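PDB 4FE9: outer membrane protein SusF from Bacteroides thetaiotaomicron, which binds starch at the bacterial cell surface through its carbohydrate-binding modules, before the glycan is carried into the periplasm for degradation. Local coordinates for residues L285-G297 and T429-N443. Residues are numbered along the deposited sequence; the frame is centred on the assembly and turned at random. Where two conformers were deposited one is given.
With EDO (1,2-ethanediol), chain F.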
ATOM      1  N   LEU A 285      11.899  18.556  -6.797  1.00 15.14           N
ATOM      2  CA  LEU A 285      10.993  17.860  -7.737  1.00 13.74           C
ATOM      3  C   LEU A 285       9.720  18.663  -8.000  1.00 12.92           C
ATOM      4  O   LEU A 285       9.411  19.570  -7.287  1.00 12.52           O
ATOM      5  CB  LEU A 285      10.631  16.463  -7.232  1.00 13.96           C
ATOM      6  CG  LEU A 285      11.735  15.404  -7.413  1.00 16.93           C
ATOM      7  CD1 LEU A 285      12.806  15.557  -6.274  1.00 14.43           C
ATOM      8  CD2 LEU A 285      11.121  13.985  -7.428  1.00 13.68           C
ATOM      9  N   VAL A 286       8.986  18.274  -9.026  1.00 12.61           N
ATOM     10  CA  VAL A 286       7.842  19.034  -9.486  1.00 11.44           C
ATOM     11  C   VAL A 286       6.555  18.369  -8.967  1.00 10.37           C
ATOM     12  O   VAL A 286       6.362  17.155  -9.167  1.00 10.28           O
ATOM     13  CB  VAL A 286       7.817  19.063 -11.018  1.00 11.82           C
ATOM     14  CG1 VAL A 286       6.627  19.947 -11.545  1.00 10.38           C
ATOM     15  CG2 VAL A 286       9.189  19.551 -11.571  1.00 13.01           C
ATOM     16  N   PRO A 287       5.695  19.134  -8.254  1.00  9.29           N
ATOM     17  CA  PRO A 287       4.442  18.475  -7.813  1.00  9.08           C
ATOM     18  C   PRO A 287       3.567  18.035  -9.006  1.00  9.14           C
ATOM     19  O   PRO A 287       3.436  18.763  -9.971  1.00  9.51           O
ATOM     20  CB  PRO A 287       3.727  19.564  -6.948  1.00  9.96           C
ATOM     21  CG  PRO A 287       4.313  20.878  -7.398  1.00 11.29           C
ATOM     22  CD  PRO A 287       5.663  20.603  -8.106  1.00  8.24           C
ATOM     23  N   VAL A 288       3.003  16.837  -8.934  1.00  8.07           N
ATOM     24  CA  VAL A 288       1.970  16.432  -9.868  1.00  9.37           C
ATOM     25  C   VAL A 288       0.652  17.182  -9.564  1.00 10.24           C
ATOM     26  O   VAL A 288       0.228  17.248  -8.415  1.00 10.34           O
ATOM     27  CB  VAL A 288       1.715  14.885  -9.792  1.00  9.98           C
ATOM     28  CG1 VAL A 288       0.585  14.487 -10.727  1.00  8.90           C
ATOM     29  CG2 VAL A 288       2.993  14.119 -10.132  1.00 12.25           C
ATOM     30  N   ASN A 289       0.017  17.730 -10.606  1.00 11.12           N
ATOM     31  CA  ASN A 289      -1.113  18.655 -10.440  1.00 11.79           C
ATOM     32  C   ASN A 289      -2.273  18.001  -9.699  1.00 12.93           C
ATOM     33  O   ASN A 289      -2.691  16.898 -10.049  1.00 11.24           O
ATOM     34  CB  ASN A 289      -1.593  19.158 -11.804  1.00 11.68           C
ATOM     35  CG  ASN A 289      -2.666  20.255 -11.688  1.00 13.68           C
ATOM     36  OD1 ASN A 289      -3.793  19.984 -11.319  1.00 16.22           O
ATOM     37  ND2 ASN A 289      -2.327  21.458 -12.102  1.00  8.95           N
ATOM     38  N   GLY A 290      -2.703  18.647  -8.604  1.00 13.62           N
ATOM     39  CA  GLY A 290      -3.890  18.241  -7.861  1.00 14.67           C
ATOM     40  C   GLY A 290      -3.729  16.885  -7.224  1.00 17.19           C
ATOM     41  O   GLY A 290      -4.711  16.188  -7.006  1.00 17.84           O
ATOM     42  N   THR A 291      -2.483  16.414  -7.103  1.00 16.40           N
ATOM     43  CA  THR A 291      -2.275  15.030  -6.708  1.00 16.57           C
ATOM     44  C   THR A 291      -1.396  14.949  -5.482  1.00 17.28           C
ATOM     45  O   THR A 291      -0.171  15.086  -5.563  1.00 17.08           O
ATOM     46  CB  THR A 291      -1.708  14.143  -7.866  1.00 17.85           C
ATOM     47  OG1 THR A 291      -2.537  14.275  -9.043  1.00 15.41           O
ATOM     48  CG2 THR A 291      -1.664  12.691  -7.442  1.00 16.95           C
ATOM     49  N   LYS A 292      -2.053  14.730  -4.348  1.00 16.61           N
ATOM     50  CA  LYS A 292      -1.465  14.792  -3.001  1.00 17.96           C
ATOM     51  C   LYS A 292      -0.095  14.077  -2.869  1.00 15.63           C
ATOM     52  O   LYS A 292       0.002  12.868  -2.999  1.00 15.95           O
ATOM     53  CB  LYS A 292      -2.479  14.169  -2.011  1.00 17.81           C
ATOM     54  CG  LYS A 292      -2.097  14.230  -0.548  1.00 24.57           C
ATOM     55  CD  LYS A 292      -3.096  13.412   0.319  1.00 26.93           C
ATOM     56  CE  LYS A 292      -4.288  14.257   0.746  1.00 29.99           C
ATOM     57  NZ  LYS A 292      -3.950  15.079   1.933  1.00 37.41           N
ATOM     58  N   GLY A 293       0.914  14.818  -2.455  1.00 14.54           N
ATOM     59  CA  GLY A 293       2.158  14.200  -1.993  1.00 11.73           C
ATOM     60  C   GLY A 293       2.939  13.497  -3.119  1.00 12.01           C
ATOM     61  O   GLY A 293       3.791  12.662  -2.855  1.00 11.72           O
ATOM     62  N   THR A 294       2.644  13.847  -4.367  0.50 10.98           N
ATOM     63  CA  THR A 294       3.294  13.209  -5.490  0.50 10.82           C
ATOM     64  C   THR A 294       4.063  14.180  -6.366  1.00 11.07           C
ATOM     65  O   THR A 294       3.599  15.315  -6.626  1.00  9.66           O
ATOM     66  CB  THR A 294       2.311  12.407  -6.326  0.50 11.22           C
ATOM     67  OG1 THR A 294       1.431  13.295  -7.023  0.50 13.27           O
ATOM     68  CG2 THR A 294       1.499  11.504  -5.438  0.50 11.48           C
ATOM     69  N   PHE A 295       5.237  13.736  -6.837  1.00 10.27           N
ATOM     70  CA  PHE A 295       6.257  14.629  -7.413  1.00 10.12           C
ATOM     71  C   PHE A 295       7.006  13.882  -8.491  1.00 10.65           C
ATOM     72  O   PHE A 295       6.971  12.647  -8.531  1.00 12.89           O
ATOM     73  CB  PHE A 295       7.267  15.089  -6.343  1.00  9.02           C
ATOM     74  CG  PHE A 295       6.652  15.783  -5.204  1.00  8.89           C
ATOM     75  CD1 PHE A 295       6.517  17.157  -5.209  1.00  9.08           C
ATOM     76  CD2 PHE A 295       6.272  15.084  -4.077  1.00  6.33           C
ATOM     77  CE1 PHE A 295       5.903  17.810  -4.146  1.00  7.81           C
ATOM     78  CE2 PHE A 295       5.689  15.732  -2.991  1.00  9.99           C
ATOM     79  CZ  PHE A 295       5.486  17.091  -3.036  1.00 13.85           C
ATOM     80  N   TRP A 296       7.664  14.620  -9.371  1.00  9.62           N
ATOM     81  CA  TRP A 296       8.465  14.030 -10.426  1.00 10.28           C
ATOM     82  C   TRP A 296       9.620  14.947 -10.843  1.00 12.51           C
ATOM     83  O   TRP A 296       9.673  16.142 -10.463  1.00 11.65           O
ATOM     84  CB  TRP A 296       7.605  13.640 -11.636  1.00  8.07           C
ATOM     85  CG  TRP A 296       7.035  14.845 -12.414  1.00 11.95           C
ATOM     86  CD1 TRP A 296       5.941  15.607 -12.070  1.00  9.30           C
ATOM     87  CD2 TRP A 296       7.643  15.507 -13.535  1.00 11.46           C
ATOM     88  NE1 TRP A 296       5.836  16.707 -12.910  1.00 10.63           N
ATOM     89  CE2 TRP A 296       6.835  16.632 -13.852  1.00  9.44           C
ATOM     90  CE3 TRP A 296       8.834  15.310 -14.246  1.00 10.38           C
ATOM     91  CZ2 TRP A 296       7.117  17.463 -14.907  1.00  7.06           C
ATOM     92  CZ3 TRP A 296       9.086  16.103 -15.342  1.00 18.99           C
ATOM     93  CH2 TRP A 296       8.232  17.164 -15.675  1.00 11.55           C
ATOM     94  N   GLY A 297      10.634  14.348 -11.466  1.00 12.93           N
ATOM     95  CA  GLY A 297      11.700  15.116 -12.057  1.00 15.09           C
ATOM     96  C   GLY A 297      12.391  14.302 -13.113  1.00 16.49           C
ATOM     97  O   GLY A 297      12.292  13.072 -13.122  1.00 16.33           O
ATOM     98  N   THR A 429       1.352  16.830 -15.605  1.00  8.72           N
ATOM     99  CA  THR A 429       2.796  16.903 -15.569  1.00  8.98           C
ATOM    100  C   THR A 429       3.293  17.536 -16.855  1.00 10.66           C
ATOM    101  O   THR A 429       3.968  16.896 -17.680  1.00 10.56           O
ATOM    102  CB  THR A 429       3.466  15.470 -15.352  1.00 10.98           C
ATOM    103  OG1 THR A 429       3.038  14.573 -16.383  1.00  9.38           O
ATOM    104  CG2 THR A 429       3.057  14.876 -13.977  1.00  9.24           C
ATOM    105  N   GLU A 430       2.907  18.781 -17.072  1.00 10.99           N
ATOM    106  CA  GLU A 430       3.297  19.455 -18.288  1.00 10.44           C
ATOM    107  C   GLU A 430       4.095  20.685 -17.976  1.00 10.71           C
ATOM    108  O   GLU A 430       4.229  21.094 -16.794  1.00 10.41           O
ATOM    109  CB  GLU A 430       2.078  19.771 -19.187  1.00 10.66           C
ATOM    110  CG  GLU A 430       1.176  20.949 -18.658  1.00  8.54           C
ATOM    111  CD  GLU A 430       0.303  21.568 -19.740  1.00 17.36           C
ATOM    112  OE1 GLU A 430       0.773  21.683 -20.925  1.00 14.49           O
ATOM    113  OE2 GLU A 430      -0.806  22.061 -19.384  1.00 11.86           O
ATOM    114  N   PHE A 431       4.772  21.188 -18.997  1.00 11.61           N
ATOM    115  CA  PHE A 431       5.600  22.354 -18.834  1.00 14.19           C
ATOM    116  C   PHE A 431       5.864  23.007 -20.193  1.00 13.46           C
ATOM    117  O   PHE A 431       5.353  22.566 -21.237  1.00 14.34           O
ATOM    118  CB  PHE A 431       6.933  21.950 -18.173  1.00 13.50           C
ATOM    119  CG  PHE A 431       7.653  20.883 -18.916  1.00 16.12           C
ATOM    120  CD1 PHE A 431       8.548  21.210 -19.922  1.00 23.55           C
ATOM    121  CD2 PHE A 431       7.351  19.548 -18.696  1.00 17.09           C
ATOM    122  CE1 PHE A 431       9.205  20.221 -20.636  1.00 24.87           C
ATOM    123  CE2 PHE A 431       8.017  18.553 -19.390  1.00 23.56           C
ATOM    124  CZ  PHE A 431       8.915  18.894 -20.393  1.00 21.63           C
ATOM    125  N   ILE A 432       6.559  24.111 -20.148  1.00 15.07           N
ATOM    126  CA  ILE A 432       6.832  24.912 -21.345  1.00 17.29           C
ATOM    127  C   ILE A 432       8.124  25.741 -21.077  1.00 18.17           C
ATOM    128  O   ILE A 432       8.745  25.608 -20.013  1.00 18.21           O
ATOM    129  CB  ILE A 432       5.600  25.817 -21.689  1.00 16.29           C
ATOM    130  CG1 ILE A 432       5.625  26.279 -23.159  1.00 18.65           C
ATOM    131  CG2 ILE A 432       5.501  27.006 -20.710  1.00 15.44           C
ATOM    132  CD1 ILE A 432       5.591  25.155 -24.155  1.00 23.28           C
ATOM    133  N   ILE A 433       8.562  26.522 -22.063  1.00 21.15           N
ATOM    134  CA  ILE A 433       9.700  27.453 -21.882  1.00 22.52           C
ATOM    135  C   ILE A 433       9.225  28.912 -21.924  1.00 23.63           C
ATOM    136  O   ILE A 433       8.543  29.308 -22.867  1.00 23.01           O
ATOM    137  CB  ILE A 433      10.756  27.261 -23.013  1.00 22.59           C
ATOM    138  CG1 ILE A 433      11.389  25.901 -22.905  1.00 23.40           C
ATOM    139  CG2 ILE A 433      11.808  28.322 -22.959  1.00 24.28           C
ATOM    140  CD1 ILE A 433      10.888  24.987 -23.942  1.00 31.26           C
ATOM    141  N   PHE A 434       9.614  29.706 -20.917  1.00 23.87           N
ATOM    142  CA  PHE A 434       9.455  31.171 -20.960  1.00 26.30           C
ATOM    143  C   PHE A 434      10.813  31.775 -20.702  1.00 26.44           C
ATOM    144  O   PHE A 434      11.434  31.488 -19.665  1.00 25.43           O
ATOM    145  CB  PHE A 434       8.495  31.674 -19.853  1.00 25.51           C
ATOM    146  CG  PHE A 434       7.050  31.166 -19.983  1.00 28.80           C
ATOM    147  CD1 PHE A 434       6.298  31.430 -21.148  1.00 35.84           C
ATOM    148  CD2 PHE A 434       6.368  30.667 -18.840  1.00 27.62           C
ATOM    149  CE1 PHE A 434       4.916  31.056 -21.225  1.00 28.91           C
ATOM    150  CE2 PHE A 434       5.022  30.303 -18.902  1.00 22.53           C
ATOM    151  CZ  PHE A 434       4.292  30.477 -20.120  1.00 24.98           C
ATOM    152  N   ASP A 435      11.240  32.666 -21.602  1.00 27.37           N
ATOM    153  CA  ASP A 435      12.526  33.366 -21.469  1.00 29.47           C
ATOM    154  C   ASP A 435      13.708  32.406 -21.272  1.00 27.56           C
ATOM    155  O   ASP A 435      14.506  32.607 -20.380  1.00 28.47           O
ATOM    156  CB  ASP A 435      12.482  34.352 -20.290  1.00 29.12           C
ATOM    157  CG  ASP A 435      11.352  35.388 -20.421  1.00 37.22           C
ATOM    158  OD1 ASP A 435      11.232  36.022 -21.506  1.00 51.77           O
ATOM    159  OD2 ASP A 435      10.617  35.605 -19.415  1.00 48.36           O
ATOM    160  N   GLY A 436      13.763  31.331 -22.055  1.00 28.34           N
ATOM    161  CA  GLY A 436      14.899  30.383 -21.999  1.00 27.45           C
ATOM    162  C   GLY A 436      15.034  29.641 -20.654  1.00 27.85           C
ATOM    163  O   GLY A 436      16.087  29.114 -20.336  1.00 27.46           O
ATOM    164  N   GLN A 437      13.961  29.635 -19.858  1.00 27.26           N
ATOM    165  CA  GLN A 437      13.850  28.734 -18.707  1.00 25.98           C
ATOM    166  C   GLN A 437      12.758  27.649 -18.883  1.00 24.85           C
ATOM    167  O   GLN A 437      11.719  27.889 -19.508  1.00 24.47           O
ATOM    168  CB  GLN A 437      13.559  29.535 -17.476  1.00 27.04           C
ATOM    169  CG  GLN A 437      14.433  29.196 -16.352  1.00 31.84           C
ATOM    170  CD  GLN A 437      15.387  30.279 -16.060  1.00 39.49           C
ATOM    171  OE1 GLN A 437      15.180  31.409 -16.473  1.00 46.52           O
ATOM    172  NE2 GLN A 437      16.380  29.987 -15.238  1.00 39.97           N
ATOM    173  N   ILE A 438      12.979  26.457 -18.332  1.00 22.10           N
ATOM    174  CA  ILE A 438      11.869  25.504 -18.235  1.00 19.20           C
ATOM    175  C   ILE A 438      10.924  25.939 -17.132  1.00 16.63           C
ATOM    176  O   ILE A 438      11.369  26.232 -16.040  1.00 15.01           O
ATOM    177  CB  ILE A 438      12.352  24.071 -17.980  1.00 19.71           C
ATOM    178  CG1 ILE A 438      13.428  23.696 -19.006  1.00 20.13           C
ATOM    179  CG2 ILE A 438      11.171  23.108 -18.092  1.00 18.49           C
ATOM    180  CD1 ILE A 438      13.805  22.217 -19.011  1.00 24.00           C
ATOM    181  N   ALA A 439       9.683  26.249 -17.515  1.00 14.98           N
ATOM    182  CA  ALA A 439       8.623  26.601 -16.543  1.00 13.98           C
ATOM    183  C   ALA A 439       7.652  25.443 -16.403  1.00 13.53           C
ATOM    184  O   ALA A 439       6.849  25.174 -17.317  1.00 12.53           O
ATOM    185  CB  ALA A 439       7.865  27.852 -16.998  1.00 14.28           C
ATOM    186  N   TYR A 440       7.657  24.825 -15.231  1.00 11.54           N
ATOM    187  CA  TYR A 440       6.751  23.744 -14.946  1.00 10.38           C
ATOM    188  C   TYR A 440       5.374  24.274 -14.561  1.00 10.21           C
ATOM    189  O   TYR A 440       5.248  25.078 -13.606  1.00  9.01           O
ATOM    190  CB  TYR A 440       7.305  22.890 -13.802  1.00  8.36           C
ATOM    191  CG  TYR A 440       8.596  22.213 -14.151  1.00 13.19           C
ATOM    192  CD1 TYR A 440       8.607  21.100 -14.965  1.00 15.29           C
ATOM    193  CD2 TYR A 440       9.825  22.778 -13.786  1.00 17.79           C
ATOM    194  CE1 TYR A 440       9.797  20.517 -15.361  1.00 21.53           C
ATOM    195  CE2 TYR A 440      11.025  22.202 -14.182  1.00 20.84           C
ATOM    196  CZ  TYR A 440      11.004  21.042 -14.929  1.00 26.55           C
ATOM    197  OH  TYR A 440      12.194  20.410 -15.286  1.00 29.16           O
ATOM    198  N   ARG A 441       4.344  23.620 -15.078  1.00  9.24           N
ATOM    199  CA  ARG A 441       2.986  23.978 -14.691  1.00  9.48           C
ATOM    200  C   ARG A 441       2.765  23.667 -13.218  1.00  9.71           C
ATOM    201  O   ARG A 441       2.218  24.483 -12.478  1.00 10.50           O
ATOM    202  CB  ARG A 441       1.949  23.256 -15.556  1.00  8.64           C
ATOM    203  CG  ARG A 441       0.516  23.377 -14.993  1.00  6.91           C
ATOM    204  CD  ARG A 441      -0.529  23.087 -16.066  1.00  2.59           C
ATOM    205  NE  ARG A 441      -1.877  23.071 -15.474  1.00  7.59           N
ATOM    206  CZ  ARG A 441      -2.977  22.729 -16.128  1.00  8.59           C
ATOM    207  NH1 ARG A 441      -4.175  22.915 -15.554  1.00  3.21           N
ATOM    208  NH2 ARG A 441      -2.894  22.335 -17.403  1.00  2.00           N
ATOM    209  N   GLY A 442       3.155  22.466 -12.791  1.00 10.18           N
ATOM    210  CA  GLY A 442       2.984  22.082 -11.418  1.00  9.77           C
ATOM    211  C   GLY A 442       1.509  22.029 -11.028  1.00 10.76           C
ATOM    212  O   GLY A 442       0.674  21.570 -11.822  1.00 10.60           O
ATOM    213  N   ASN A 443       1.177  22.660  -9.896  1.00  9.23           N
ATOM    214  CA  ASN A 443      -0.231  22.790  -9.447  1.00 11.26           C
ATOM    215  C   ASN A 443      -1.045  23.915 -10.066  1.00 11.14           C
ATOM    216  O   ASN A 443      -2.181  24.155  -9.636  1.00 11.86           O
ATOM    217  CB  ASN A 443      -0.314  22.911  -7.927  1.00  9.55           C
ATOM    218  CG  ASN A 443       0.022  21.630  -7.242  1.00 14.89           C
ATOM    219  OD1 ASN A 443      -0.507  20.564  -7.592  1.00 20.23           O
ATOM    220  ND2 ASN A 443       0.950  21.693  -6.300  1.00 15.95           N
TER
HETATM  221  C1  EDO F 511      13.801  18.465 -13.102  1.00 22.40           C
HETATM  222  O1  EDO F 511      12.953  17.717 -13.983  1.00 17.80           O
HETATM  223  C2  EDO F 511      13.032  18.698 -11.825  1.00 21.91           C
HETATM  224  O2  EDO F 511      13.822  19.511 -10.954  1.00 35.88           O
HETATM  225  O   HOH W   1       0.407  18.236  -5.977  1.00 15.48           O
HETATM  226  O   HOH W   2      -5.057  22.953 -12.617  1.00 15.47           O
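Asn289 ND2 spends both of its hydrogens at this junction: one goes to Gly442 O, 3.0 Å away and on a lone pair in the carbonyl plane, the other to a water that also accepts from Arg441 NH1. That guanidinium is already held from within its own module, NE donating to Gly444 O and NH2 salt-bridged to Glu430 OE2 and Asp446 OD2. With CG anti to the backbone N (chi1 -173°), the Asn289 amide swings across to the 441-443 backbone. A second asparagine answers from the other side. Asn443 OD1 accepts from Gly290 N at 3.1 Å, nearly straight at 158°, while its ND2 lies against the Pro287 ring. Gly290 takes the third position of a type II turn, where positive phi suits a residue without a side chain; Gly442, also at positive phi, lets its CA come within 3.6 Å of Pro287 O.

Beside this polar patch lies an apolar one. Trp296 is sandwiched, Val286 CB over one face of its indole and Thr429 CB over the opposite one, while Phe431 CD2 meets the ring edge at CH2. Tyr440 turns its own edge toward the indole face in an offset edge-to-face pair, the planes at 81°, and receives Val286 CG2 over the centre of its ring, 3.7 Å from the centroid. The beta-branched Val286 thus serves both rings. An alanine in place of Tyr440 would probably leave Val286 CG2 without its aromatic platform and open a gap beside the Trp296 indole.

The contact joins two carbohydrate-binding modules, away from the glucose-binding residues. From module 2 come the antiparallel strands 283-287 and 294-301, the latter also paired with 348-357; from module 3 comes the hairpin 430-434/437-440, whose first strand pairs with 410-415. A backbone hydrogen bond between Asn289 and Lys428 adds to the join.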